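PDB 6EUD: ATP-dependent RNA helicase HrpB from Escherichia coli, which hydrolyses ATP to ADP and phosphate as a DExH-box RNA helicase that binds single-stranded RNA. Local coordinates for residues Glu785-Tyr790 against Trp795-Ala800; Ser281-Gly286 against Ala324-Arg329; Glu634-Arg639 against Gln700-Glu705. All coordinates share one frame; numbering follows the deposited sequence.

Interaction 1: residues Glu785-Tyr790 against Trp795-Ala800; sequences EMKGRY and WPDDPA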
ATOM      1  N   GLU A 785     -56.519 -22.739  27.813  1.00 91.85           N
ATOM      2  CA  GLU A 785     -56.042 -24.095  27.552  1.00 94.21           C
ATOM      3  C   GLU A 785     -55.308 -24.661  28.766  1.00 93.73           C
ATOM      4  O   GLU A 785     -55.273 -25.879  28.981  1.00 94.76           O
ATOM      5  CB  GLU A 785     -55.135 -24.148  26.323  1.00 93.98           C
ATOM      6  CG  GLU A 785     -54.861 -25.585  25.865  1.00100.24           C
ATOM      7  CD  GLU A 785     -53.974 -25.676  24.637  1.00104.62           C
ATOM      8  OE1 GLU A 785     -52.809 -26.120  24.760  1.00103.54           O
ATOM      9  OE2 GLU A 785     -54.452 -25.318  23.543  1.00110.15           O
ATOM     10  N   MET A 786     -54.725 -23.776  29.565  1.00 90.00           N
ATOM     11  CA  MET A 786     -54.088 -24.200  30.806  1.00 86.65           C
ATOM     12  C   MET A 786     -55.136 -24.489  31.878  1.00 83.52           C
ATOM     13  O   MET A 786     -54.877 -25.224  32.835  1.00 80.40           O
ATOM     14  CB  MET A 786     -53.092 -23.143  31.289  1.00 85.68           C
ATOM     15  CG  MET A 786     -51.948 -22.903  30.324  1.00 84.91           C
ATOM     16  SD  MET A 786     -51.343 -24.435  29.597  1.00 72.33           S
ATOM     17  CE  MET A 786     -50.448 -25.036  30.979  1.00 67.95           C
ATOM     18  N   LYS A 787     -56.320 -23.908  31.713  1.00 84.62           N
ATOM     19  CA  LYS A 787     -57.447 -24.240  32.573  1.00 83.10           C
ATOM     20  C   LYS A 787     -58.103 -25.546  32.123  1.00 85.39           C
ATOM     21  O   LYS A 787     -58.891 -26.136  32.862  1.00 88.24           O
ATOM     22  CB  LYS A 787     -58.462 -23.098  32.597  1.00 80.39           C
ATOM     23  CG  LYS A 787     -58.063 -21.982  33.540  1.00 77.86           C
ATOM     24  CD  LYS A 787     -59.128 -20.909  33.630  1.00 79.14           C
ATOM     25  CE  LYS A 787     -58.775 -19.900  34.712  1.00 77.55           C
ATOM     26  NZ  LYS A 787     -59.767 -18.798  34.792  1.00 78.37           N
ATOM     27  N   GLY A 788     -57.750 -26.004  30.924  1.00 86.73           N
ATOM     28  CA  GLY A 788     -58.288 -27.242  30.382  1.00 88.79           C
ATOM     29  C   GLY A 788     -57.408 -28.474  30.531  1.00 87.32           C
ATOM     30  O   GLY A 788     -57.897 -29.551  30.869  1.00 89.04           O
ATOM     31  N   ARG A 789     -56.109 -28.333  30.278  1.00 87.07           N
ATOM     32  CA  ARG A 789     -55.221 -29.488  30.336  1.00 84.97           C
ATOM     33  C   ARG A 789     -54.577 -29.636  31.713  1.00 80.61           C
ATOM     34  O   ARG A 789     -54.092 -30.711  32.065  1.00 80.38           O
ATOM     35  CB  ARG A 789     -54.150 -29.395  29.255  1.00 87.37           C
ATOM     36  CG  ARG A 789     -53.396 -30.692  29.026  1.00 92.62           C
ATOM     37  CD  ARG A 789     -52.630 -30.621  27.730  1.00 96.52           C
ATOM     38  NE  ARG A 789     -53.519 -30.291  26.622  1.00100.97           N
ATOM     39  CZ  ARG A 789     -53.101 -30.022  25.391  1.00102.00           C
ATOM     40  NH1 ARG A 789     -51.804 -30.031  25.119  1.00 98.16           N
ATOM     41  NH2 ARG A 789     -53.977 -29.733  24.439  1.00104.79           N
ATOM     42  N   TYR A 790     -54.581 -28.558  32.491  1.00 77.67           N
ATOM     43  CA  TYR A 790     -54.049 -28.607  33.856  1.00 76.21           C
ATOM     44  C   TYR A 790     -54.922 -27.822  34.830  1.00 74.85           C
ATOM     45  O   TYR A 790     -54.499 -26.787  35.353  1.00 72.65           O
ATOM     46  CB  TYR A 790     -52.607 -28.074  33.899  1.00 72.67           C
ATOM     47  CG  TYR A 790     -51.673 -28.797  32.958  1.00 69.38           C
ATOM     48  CD1 TYR A 790     -51.196 -30.065  33.264  1.00 71.97           C
ATOM     49  CD2 TYR A 790     -51.277 -28.218  31.760  1.00 66.13           C
ATOM     50  CE1 TYR A 790     -50.352 -30.738  32.404  1.00 75.36           C
ATOM     51  CE2 TYR A 790     -50.426 -28.879  30.891  1.00 70.42           C
ATOM     52  CZ  TYR A 790     -49.967 -30.143  31.219  1.00 75.44           C
ATOM     53  OH  TYR A 790     -49.127 -30.815  30.365  1.00 76.62           O
ATOM     54  N   TRP A 795     -54.319 -20.584  37.229  1.00 71.54           N
ATOM     55  CA  TRP A 795     -53.966 -19.741  36.094  1.00 68.57           C
ATOM     56  C   TRP A 795     -54.710 -18.418  36.195  1.00 73.17           C
ATOM     57  O   TRP A 795     -55.819 -18.283  35.677  1.00 82.75           O
ATOM     58  CB  TRP A 795     -54.293 -20.449  34.782  1.00 65.64           C
ATOM     59  CG  TRP A 795     -53.732 -21.830  34.733  1.00 65.18           C
ATOM     60  CD1 TRP A 795     -54.394 -22.994  34.994  1.00 65.21           C
ATOM     61  CD2 TRP A 795     -52.377 -22.198  34.433  1.00 64.02           C
ATOM     62  NE1 TRP A 795     -53.542 -24.066  34.856  1.00 66.48           N
ATOM     63  CE2 TRP A 795     -52.296 -23.602  34.516  1.00 65.34           C
ATOM     64  CE3 TRP A 795     -51.228 -21.477  34.094  1.00 62.28           C
ATOM     65  CZ2 TRP A 795     -51.110 -24.300  34.271  1.00 62.73           C
ATOM     66  CZ3 TRP A 795     -50.054 -22.174  33.849  1.00 60.49           C
ATOM     67  CH2 TRP A 795     -50.005 -23.570  33.949  1.00 59.20           C
ATOM     68  N   PRO A 796     -54.097 -17.430  36.861  1.00 70.80           N
ATOM     69  CA  PRO A 796     -54.728 -16.159  37.250  1.00 72.62           C
ATOM     70  C   PRO A 796     -55.024 -15.211  36.086  1.00 74.70           C
ATOM     71  O   PRO A 796     -54.292 -15.184  35.092  1.00 75.61           O
ATOM     72  CB  PRO A 796     -53.693 -15.537  38.183  1.00 69.75           C
ATOM     73  CG  PRO A 796     -52.392 -16.061  37.670  1.00 67.44           C
ATOM     74  CD  PRO A 796     -52.667 -17.466  37.210  1.00 66.51           C
ATOM     75  N   ASP A 797     -56.084 -14.424  36.234  1.00 76.89           N
ATOM     76  CA  ASP A 797     -56.498 -13.490  35.195  1.00 80.52           C
ATOM     77  C   ASP A 797     -55.524 -12.309  35.112  1.00 77.92           C
ATOM     78  O   ASP A 797     -55.440 -11.641  34.083  1.00 78.63           O
ATOM     79  CB  ASP A 797     -57.933 -13.004  35.451  1.00 84.74           C
ATOM     80  CG  ASP A 797     -58.967 -14.133  35.373  1.00 89.10           C
ATOM     81  OD1 ASP A 797     -59.151 -14.733  34.291  1.00 87.97           O
ATOM     82  OD2 ASP A 797     -59.595 -14.429  36.411  1.00 94.00           O
ATOM     83  N   ASP A 798     -54.774 -12.066  36.184  1.00 75.42           N
ATOM     84  CA  ASP A 798     -53.769 -10.996  36.187  1.00 74.09           C
ATOM     85  C   ASP A 798     -52.375 -11.508  36.606  1.00 68.58           C
ATOM     86  O   ASP A 798     -51.871 -11.164  37.681  1.00 64.29           O
ATOM     87  CB  ASP A 798     -54.213  -9.860  37.110  1.00 80.43           C
ATOM     88  CG  ASP A 798     -53.568  -8.534  36.760  1.00 88.48           C
ATOM     89  OD1 ASP A 798     -54.272  -7.657  36.216  1.00 93.13           O
ATOM     90  OD2 ASP A 798     -52.360  -8.365  37.025  1.00 90.97           O
ATOM     91  N   PRO A 799     -51.737 -12.319  35.741  1.00 66.08           N
ATOM     92  CA  PRO A 799     -50.454 -12.967  36.050  1.00 61.43           C
ATOM     93  C   PRO A 799     -49.319 -11.981  36.323  1.00 58.81           C
ATOM     94  O   PRO A 799     -48.444 -12.274  37.133  1.00 61.01           O
ATOM     95  CB  PRO A 799     -50.174 -13.795  34.791  1.00 61.83           C
ATOM     96  CG  PRO A 799     -50.957 -13.127  33.717  1.00 64.15           C
ATOM     97  CD  PRO A 799     -52.179 -12.600  34.363  1.00 65.62           C
ATOM     98  N   ALA A 800     -49.343 -10.828  35.671  1.00 60.18           N
ATOM     99  CA  ALA A 800     -48.346  -9.786  35.900  1.00 63.65           C
ATOM    100  C   ALA A 800     -48.271  -9.324  37.361  1.00 70.36           C
ATOM    101  O   ALA A 800     -47.211  -8.868  37.813  1.00 68.40           O
ATOM    102  CB  ALA A 800     -48.628  -8.592  35.001  1.00 61.63           C
TER
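Met786 and Trp795 form a Met-aromatic contact where the loop after helix 779-789 returns to the last turn of that helix, near the C-terminal end of the chain. Among the apolar contacts, Met786 CB sits over the middle of one indole face, a CH-pi contact 3.4 Å from the centroid of the Trp795 five-membered ring. The methionine chain then bends at chi2 (-40°) and chi3 (-76°), with SD 4.8 Å from the centroid of the six-membered ring of Trp795, over the same face as CB, and CE curling to within 3.3 Å of Trp795 CH2. Tyr790 CB packs more loosely, 4.1 Å from Trp795 CZ2. An alanine in place of Trp795 would probably take the indole face away from Met786 CB and CE and leave Tyr790 O without its N-H donor. Lys787 runs extended past the tryptophan, its CE 3.5 Å from Trp795 O, and its NZ stays beyond salt-bridge range of Asp797 OD1. Gln783 NE2 serves both Trp795 O and Asp797 OD1. One direct hydrogen bond joins the segments: Trp795 NE1 to Tyr790 O, 2.9 Å, nearly straight at 172°, with the oxygen in the plane of the indole.

Interaction 2: residues Ser281-Gly286 against Ala324-Arg329; sequences SLTIEG and AGRAGR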
ATOM      1  N   SER A 281       2.390  17.054 -19.372  1.00 71.37           N
ATOM      2  CA  SER A 281       3.785  17.510 -19.318  1.00 74.26           C
ATOM      3  C   SER A 281       4.364  17.938 -20.658  1.00 74.23           C
ATOM      4  O   SER A 281       5.307  18.729 -20.722  1.00 74.34           O
ATOM      5  CB  SER A 281       4.677  16.410 -18.746  1.00 74.25           C
ATOM      6  OG  SER A 281       4.916  15.400 -19.705  1.00 76.20           O
ATOM      7  N   LEU A 282       3.810  17.391 -21.727  1.00 75.36           N
ATOM      8  CA  LEU A 282       4.341  17.629 -23.056  1.00 72.16           C
ATOM      9  C   LEU A 282       3.254  18.215 -23.944  1.00 70.14           C
ATOM     10  O   LEU A 282       2.095  17.790 -23.892  1.00 71.18           O
ATOM     11  CB  LEU A 282       4.888  16.326 -23.636  1.00 73.02           C
ATOM     12  CG  LEU A 282       6.059  16.389 -24.606  1.00 72.93           C
ATOM     13  CD1 LEU A 282       7.090  17.387 -24.125  1.00 76.33           C
ATOM     14  CD2 LEU A 282       6.669  15.006 -24.694  1.00 67.60           C
ATOM     15  N   THR A 283       3.627  19.206 -24.738  1.00 67.54           N
ATOM     16  CA  THR A 283       2.691  19.829 -25.648  1.00 69.51           C
ATOM     17  C   THR A 283       2.955  19.404 -27.085  1.00 67.31           C
ATOM     18  O   THR A 283       3.972  19.761 -27.679  1.00 71.69           O
ATOM     19  CB  THR A 283       2.742  21.357 -25.520  1.00 74.70           C
ATOM     20  OG1 THR A 283       2.102  21.739 -24.296  1.00 78.99           O
ATOM     21  CG2 THR A 283       2.044  22.038 -26.688  1.00 74.27           C
ATOM     22  N   ILE A 284       2.031  18.619 -27.629  1.00 62.61           N
ATOM     23  CA  ILE A 284       2.098  18.197 -29.022  1.00 56.73           C
ATOM     24  C   ILE A 284       1.250  19.146 -29.867  1.00 55.20           C
ATOM     25  O   ILE A 284       0.075  19.371 -29.575  1.00 54.43           O
ATOM     26  CB  ILE A 284       1.631  16.738 -29.210  1.00 52.68           C
ATOM     27  CG1 ILE A 284       2.671  15.758 -28.654  1.00 53.66           C
ATOM     28  CG2 ILE A 284       1.489  16.423 -30.665  1.00 49.10           C
ATOM     29  CD1 ILE A 284       2.641  15.571 -27.172  1.00 54.60           C
ATOM     30  N   GLU A 285       1.856  19.718 -30.900  1.00 50.37           N
ATOM     31  CA  GLU A 285       1.183  20.732 -31.691  1.00 52.16           C
ATOM     32  C   GLU A 285       0.462  20.168 -32.918  1.00 46.99           C
ATOM     33  O   GLU A 285       0.743  19.062 -33.360  1.00 51.18           O
ATOM     34  CB  GLU A 285       2.189  21.790 -32.119  1.00 61.41           C
ATOM     35  CG  GLU A 285       2.957  22.368 -30.962  1.00 70.86           C
ATOM     36  CD  GLU A 285       4.171  23.120 -31.424  1.00 82.75           C
ATOM     37  OE1 GLU A 285       5.050  23.387 -30.581  1.00 87.68           O
ATOM     38  OE2 GLU A 285       4.247  23.443 -32.632  1.00 87.66           O
ATOM     39  N   GLY A 286      -0.480  20.945 -33.443  1.00 39.52           N
ATOM     40  CA  GLY A 286      -1.207  20.628 -34.664  1.00 35.33           C
ATOM     41  C   GLY A 286      -2.304  19.598 -34.469  1.00 38.96           C
ATOM     42  O   GLY A 286      -2.827  19.054 -35.443  1.00 43.18           O
ATOM     43  N   ALA A 324      -8.705  14.384 -23.440  1.00 28.26           N
ATOM     44  CA  ALA A 324      -9.612  14.944 -24.429  1.00 25.97           C
ATOM     45  C   ALA A 324      -9.245  16.401 -24.745  1.00 27.51           C
ATOM     46  O   ALA A 324      -9.288  16.826 -25.897  1.00 31.20           O
ATOM     47  CB  ALA A 324     -11.046  14.849 -23.936  1.00 26.53           C
ATOM     48  N   GLY A 325      -8.854  17.155 -23.722  1.00 29.01           N
ATOM     49  CA  GLY A 325      -8.535  18.563 -23.890  1.00 26.66           C
ATOM     50  C   GLY A 325      -7.287  18.792 -24.711  1.00 27.47           C
ATOM     51  O   GLY A 325      -7.036  19.911 -25.162  1.00 35.53           O
ATOM     52  N   ARG A 326      -6.492  17.741 -24.902  1.00 26.05           N
ATOM     53  CA  ARG A 326      -5.339  17.820 -25.797  1.00 34.66           C
ATOM     54  C   ARG A 326      -5.776  17.920 -27.277  1.00 35.88           C
ATOM     55  O   ARG A 326      -4.967  18.255 -28.151  1.00 37.66           O
ATOM     56  CB  ARG A 326      -4.386  16.624 -25.577  1.00 36.13           C
ATOM     57  CG  ARG A 326      -3.604  16.698 -24.255  1.00 37.97           C
ATOM     58  CD  ARG A 326      -3.545  18.125 -23.774  1.00 48.01           C
ATOM     59  NE  ARG A 326      -2.331  18.478 -23.058  1.00 59.57           N
ATOM     60  CZ  ARG A 326      -2.156  19.665 -22.489  1.00 65.56           C
ATOM     61  NH1 ARG A 326      -3.128  20.567 -22.568  1.00 61.78           N
ATOM     62  NH2 ARG A 326      -1.028  19.953 -21.846  1.00 70.64           N
ATOM     63  N   ALA A 327      -7.061  17.666 -27.547  1.00 33.33           N
ATOM     64  CA  ALA A 327      -7.607  17.866 -28.888  1.00 32.99           C
ATOM     65  C   ALA A 327      -8.179  19.278 -29.069  1.00 28.84           C
ATOM     66  O   ALA A 327      -8.749  19.583 -30.108  1.00 29.10           O
ATOM     67  CB  ALA A 327      -8.698  16.798 -29.202  1.00 25.41           C
ATOM     68  N   GLY A 328      -8.007  20.144 -28.071  1.00 31.99           N
ATOM     69  CA  GLY A 328      -8.706  21.416 -28.045  1.00 28.10           C
ATOM     70  C   GLY A 328      -7.813  22.614 -27.817  1.00 34.93           C
ATOM     71  O   GLY A 328      -8.282  23.647 -27.365  1.00 38.26           O
ATOM     72  N   ARG A 329      -6.526  22.491 -28.138  1.00 31.83           N
ATOM     73  CA  ARG A 329      -5.587  23.597 -27.951  1.00 34.67           C
ATOM     74  C   ARG A 329      -5.518  24.467 -29.204  1.00 39.52           C
ATOM     75  O   ARG A 329      -5.175  25.657 -29.135  1.00 42.34           O
ATOM     76  CB  ARG A 329      -4.183  23.072 -27.622  1.00 37.88           C
ATOM     77  CG  ARG A 329      -4.101  22.058 -26.514  1.00 40.45           C
ATOM     78  CD  ARG A 329      -4.416  22.647 -25.158  1.00 55.27           C
ATOM     79  NE  ARG A 329      -3.712  23.907 -24.871  1.00 69.06           N
ATOM     80  CZ  ARG A 329      -2.430  23.996 -24.501  1.00 79.56           C
ATOM     81  NH1 ARG A 329      -1.881  25.183 -24.256  1.00 83.35           N
ATOM     82  NH2 ARG A 329      -1.688  22.899 -24.388  1.00 85.91           N
TER
HETATM   83  O   HOH W   1      -2.119  18.531 -27.931  1.00 45.93           O
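Thr283 OG1 faces the edge of the Arg329 guanidinium, near its plane, with 4.0 Å between OG1 and Arg329 NH2, too far for a hydrogen bond. The Arg326 guanidinium approaches obliquely, its NH2 4.3 Å from Leu282 O and 4.4 Å from Thr283 OG1. The threonine hydroxyl therefore confronts two arginine ends without a direct bond to either. What joins the two backbones is a water, which donates to Ile284 O at 2.9 Å and to Arg326 O at 2.9 Å.

The sequences identify the two partners: Ser281-Gly286 carries the end of helicase motif V, and Ala324-Arg329 the AGRAGR of motif VI, both in the second RecA-like domain. In related DExH-box enzymes the motif VI arginines reach the nucleotide phosphates across the interdomain cleft, and Arg326 and Arg329 would probably do the same when a nucleotide is bound. The place fits, because Thr283 packs on Thr32 of the predicted ATP-binding loop and Ser281 O accepts a hydrogen bond from Thr32 OG1.

Further out, a backbone turn carries the two arginines. This type I turn from Gly325 to Gly328 is closed by Gly328 N to Gly325 O at 3.1 Å, and Gly328 also bonds through its backbone to Phe184. Arg329 follows directly, and bends at chi2 (-69°) and chi3 (-48°) bring its guanidinium round toward Thr283. On the motif V side, Ile284 packs against Lys270 and Val272 of strand 269-274, while Lys270 NZ bonds to Glu285 O.

Interaction 3: residues Glu634-Arg639 against Gln700-Glu705; sequences EQLRLR and QRLDSE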
ATOM      1  N   GLU A 634     -18.004 -23.485  25.950  1.00 29.30           N
ATOM      2  CA  GLU A 634     -18.542 -22.925  24.714  1.00 34.17           C
ATOM      3  C   GLU A 634     -19.488 -21.770  25.005  1.00 31.22           C
ATOM      4  O   GLU A 634     -19.438 -20.745  24.335  1.00 36.37           O
ATOM      5  CB  GLU A 634     -19.260 -24.012  23.890  1.00 43.50           C
ATOM      6  CG  GLU A 634     -19.993 -23.491  22.653  1.00 57.86           C
ATOM      7  CD  GLU A 634     -19.045 -22.827  21.636  1.00 71.56           C
ATOM      8  OE1 GLU A 634     -17.823 -23.101  21.679  1.00 85.50           O
ATOM      9  OE2 GLU A 634     -19.520 -22.044  20.784  1.00 69.80           O
ATOM     10  N   GLN A 635     -20.355 -21.938  26.001  1.00 30.59           N
ATOM     11  CA  GLN A 635     -21.265 -20.863  26.419  1.00 26.38           C
ATOM     12  C   GLN A 635     -20.475 -19.633  26.886  1.00 29.54           C
ATOM     13  O   GLN A 635     -20.843 -18.500  26.574  1.00 31.75           O
ATOM     14  CB  GLN A 635     -22.209 -21.345  27.529  1.00 26.59           C
ATOM     15  CG  GLN A 635     -23.429 -22.108  27.002  1.00 25.66           C
ATOM     16  CD  GLN A 635     -24.313 -21.227  26.146  1.00 30.80           C
ATOM     17  OE1 GLN A 635     -24.972 -20.300  26.648  1.00 30.75           O
ATOM     18  NE2 GLN A 635     -24.304 -21.477  24.841  1.00 34.64           N
ATOM     19  N   LEU A 636     -19.382 -19.859  27.609  1.00 24.08           N
ATOM     20  CA  LEU A 636     -18.505 -18.769  27.999  1.00 28.53           C
ATOM     21  C   LEU A 636     -17.962 -18.070  26.752  1.00 27.80           C
ATOM     22  O   LEU A 636     -18.050 -16.848  26.625  1.00 31.45           O
ATOM     23  CB  LEU A 636     -17.348 -19.272  28.883  1.00 30.83           C
ATOM     24  CG  LEU A 636     -16.294 -18.214  29.282  1.00 30.09           C
ATOM     25  CD1 LEU A 636     -16.874 -17.056  30.090  1.00 25.64           C
ATOM     26  CD2 LEU A 636     -15.161 -18.844  30.053  1.00 30.65           C
ATOM     27  N   ARG A 637     -17.441 -18.854  25.817  1.00 29.87           N
ATOM     28  CA  ARG A 637     -16.924 -18.277  24.575  1.00 35.73           C
ATOM     29  C   ARG A 637     -18.017 -17.447  23.882  1.00 31.25           C
ATOM     30  O   ARG A 637     -17.763 -16.325  23.490  1.00 25.27           O
ATOM     31  CB  ARG A 637     -16.387 -19.349  23.630  1.00 32.14           C
ATOM     32  CG  ARG A 637     -15.568 -18.739  22.478  1.00 42.90           C
ATOM     33  CD  ARG A 637     -15.190 -19.769  21.425  1.00 49.33           C
ATOM     34  NE  ARG A 637     -16.378 -20.346  20.812  1.00 61.20           N
ATOM     35  CZ  ARG A 637     -16.962 -19.876  19.716  1.00 69.13           C
ATOM     36  NH1 ARG A 637     -16.453 -18.824  19.088  1.00 68.91           N
ATOM     37  NH2 ARG A 637     -18.048 -20.470  19.243  1.00 76.14           N
ATOM     38  N   LEU A 638     -19.234 -17.982  23.796  1.00 27.86           N
ATOM     39  CA  LEU A 638     -20.349 -17.257  23.208  1.00 25.52           C
ATOM     40  C   LEU A 638     -20.709 -16.004  24.037  1.00 29.99           C
ATOM     41  O   LEU A 638     -21.016 -14.941  23.475  1.00 31.90           O
ATOM     42  CB  LEU A 638     -21.555 -18.190  23.063  1.00 24.62           C
ATOM     43  CG  LEU A 638     -21.411 -19.270  21.994  1.00 29.16           C
ATOM     44  CD1 LEU A 638     -22.555 -20.283  22.008  1.00 31.01           C
ATOM     45  CD2 LEU A 638     -21.325 -18.601  20.640  1.00 30.20           C
ATOM     46  N   ARG A 639     -20.657 -16.106  25.364  1.00 27.42           N
ATOM     47  CA  ARG A 639     -20.926 -14.934  26.201  1.00 27.18           C
ATOM     48  C   ARG A 639     -19.902 -13.837  25.972  1.00 30.61           C
ATOM     49  O   ARG A 639     -20.244 -12.646  25.995  1.00 36.45           O
ATOM     50  CB  ARG A 639     -20.960 -15.327  27.673  1.00 27.31           C
ATOM     51  CG  ARG A 639     -22.243 -16.078  28.009  1.00 31.66           C
ATOM     52  CD  ARG A 639     -22.107 -16.896  29.284  1.00 31.31           C
ATOM     53  NE  ARG A 639     -21.910 -16.003  30.420  1.00 33.01           N
ATOM     54  CZ  ARG A 639     -21.285 -16.364  31.528  1.00 38.58           C
ATOM     55  NH1 ARG A 639     -20.793 -17.597  31.635  1.00 40.13           N
ATOM     56  NH2 ARG A 639     -21.118 -15.488  32.505  1.00 42.94           N
ATOM     57  N   GLN A 700     -16.236 -10.402  37.082  1.00 39.69           N
ATOM     58  CA  GLN A 700     -17.410 -10.022  37.867  1.00 45.02           C
ATOM     59  C   GLN A 700     -18.453  -9.375  36.973  1.00 39.65           C
ATOM     60  O   GLN A 700     -19.638  -9.685  37.079  1.00 36.90           O
ATOM     61  CB  GLN A 700     -17.044  -9.055  38.998  1.00 47.60           C
ATOM     62  CG  GLN A 700     -16.057  -9.606  39.985  1.00 52.66           C
ATOM     63  CD  GLN A 700     -16.536 -10.881  40.633  1.00 59.45           C
ATOM     64  OE1 GLN A 700     -15.840 -11.894  40.611  1.00 63.82           O
ATOM     65  NE2 GLN A 700     -17.726 -10.837  41.232  1.00 60.37           N
ATOM     66  N   ARG A 701     -17.999  -8.477  36.098  1.00 38.08           N
ATOM     67  CA  ARG A 701     -18.873  -7.823  35.121  1.00 38.69           C
ATOM     68  C   ARG A 701     -19.573  -8.853  34.210  1.00 42.15           C
ATOM     69  O   ARG A 701     -20.792  -8.813  34.041  1.00 44.65           O
ATOM     70  CB  ARG A 701     -18.078  -6.820  34.285  1.00 37.02           C
ATOM     71  CG  ARG A 701     -18.928  -5.787  33.566  1.00 44.42           C
ATOM     72  CD  ARG A 701     -18.067  -4.743  32.874  1.00 51.86           C
ATOM     73  NE  ARG A 701     -17.066  -4.143  33.764  1.00 58.22           N
ATOM     74  CZ  ARG A 701     -17.318  -3.145  34.611  1.00 64.87           C
ATOM     75  NH1 ARG A 701     -18.541  -2.637  34.707  1.00 63.78           N
ATOM     76  NH2 ARG A 701     -16.347  -2.658  35.376  1.00 68.03           N
ATOM     77  N   LEU A 702     -18.814  -9.783  33.641  1.00 38.39           N
ATOM     78  CA  LEU A 702     -19.419 -10.805  32.800  1.00 32.96           C
ATOM     79  C   LEU A 702     -20.390 -11.704  33.598  1.00 35.13           C
ATOM     80  O   LEU A 702     -21.486 -12.028  33.122  1.00 35.33           O
ATOM     81  CB  LEU A 702     -18.344 -11.658  32.129  1.00 27.62           C
ATOM     82  CG  LEU A 702     -18.897 -12.570  31.032  1.00 30.30           C
ATOM     83  CD1 LEU A 702     -19.393 -11.733  29.847  1.00 28.35           C
ATOM     84  CD2 LEU A 702     -17.861 -13.571  30.584  1.00 33.64           C
ATOM     85  N   ASP A 703     -20.017 -12.096  34.809  1.00 35.90           N
ATOM     86  CA  ASP A 703     -20.918 -12.940  35.617  1.00 39.52           C
ATOM     87  C   ASP A 703     -22.220 -12.224  35.954  1.00 35.03           C
ATOM     88  O   ASP A 703     -23.261 -12.841  36.149  1.00 37.22           O
ATOM     89  CB  ASP A 703     -20.245 -13.390  36.915  1.00 39.92           C
ATOM     90  CG  ASP A 703     -19.285 -14.550  36.705  1.00 46.07           C
ATOM     91  OD1 ASP A 703     -19.282 -15.131  35.598  1.00 45.74           O
ATOM     92  OD2 ASP A 703     -18.545 -14.895  37.656  1.00 50.28           O
ATOM     93  N   SER A 704     -22.153 -10.908  36.013  1.00 35.49           N
ATOM     94  CA  SER A 704     -23.308 -10.108  36.388  1.00 40.51           C
ATOM     95  C   SER A 704     -24.139  -9.620  35.186  1.00 40.65           C
ATOM     96  O   SER A 704     -25.375  -9.629  35.235  1.00 40.51           O
ATOM     97  CB  SER A 704     -22.855  -8.901  37.216  1.00 41.52           C
ATOM     98  OG  SER A 704     -23.958  -8.044  37.413  1.00 47.20           O
ATOM     99  N   GLU A 705     -23.464  -9.189  34.121  1.00 36.02           N
ATOM    100  CA  GLU A 705     -24.151  -8.582  32.992  1.00 36.26           C
ATOM    101  C   GLU A 705     -24.582  -9.599  31.948  1.00 33.94           C
ATOM    102  O   GLU A 705     -25.573  -9.384  31.252  1.00 30.13           O
ATOM    103  CB  GLU A 705     -23.275  -7.514  32.343  1.00 39.97           C
ATOM    104  CG  GLU A 705     -22.999  -6.327  33.241  1.00 49.19           C
ATOM    105  CD  GLU A 705     -24.267  -5.781  33.893  1.00 60.51           C
ATOM    106  OE1 GLU A 705     -25.321  -5.723  33.220  1.00 60.02           O
ATOM    107  OE2 GLU A 705     -24.209  -5.404  35.086  1.00 72.55           O
TER
HETATM  108  O   HOH W   2     -20.907 -17.184  35.295  1.00 54.82           O
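The Arg639 guanidinium has Leu702 CD2 over one face, 4.2 Å above the plane and displaced toward the rim, while Leu702 O and Asp703 OD1 lie at its edge, in plane. Arg639 NH2 is 3.5 Å from Leu702 O and 3.6 Å from Asp703 OD1, the latter a long salt bridge whose guanidinium and carboxylate planes are nearly coplanar. A water completes the link, accepting from Arg639 NH2 at 3.3 Å and donating to Asp703 OD1 at 2.6 Å. The bend at chi3 (65°) helps turn the guanidinium toward the other helix, and Arg639 NE bonds to Leu706 O just beyond its end. The axes of segments 634-639 and 700-705, parts of helices 631-646 and 696-705, lie nearly at right angles (95°), 11.8 Å apart at closest approach. Segment 700-705 belongs to the C-terminal region characteristic of HrpB helicases, so the crossing packs helix 631-646 against it. Leu702 lies between the two segments: with CG anti to the backbone N (chi1 -169°), it sends CD2 to 3.7 Å from Leu636 CD1, and also meets Leu640 and Ala643. Helix 686-692 adds Tyr687 and Leu690 against Leu636, and its Arg691 forms a salt bridge with Asp703 OD2.

No structural element is shared by the three contacts, and none touches another. Interaction 3 is buried, pairing two helical segments whose nearest ends are 61 residues apart through leucines and a water-assisted charge pair. Interaction 1 is partly buried and local, a loop returning to the helix it has left; its centre is about 35 Å from that of interaction 3, and aromatic packing replaces ionic pairing as the main chemistry. Interaction 2 belongs to the helicase core, about 69 Å between centres from interaction 3 and on the opposite side of the chain's centre. As a surface contact near the predicted ATP site, it has spaced polar groups and bridging water, not close apolar packing.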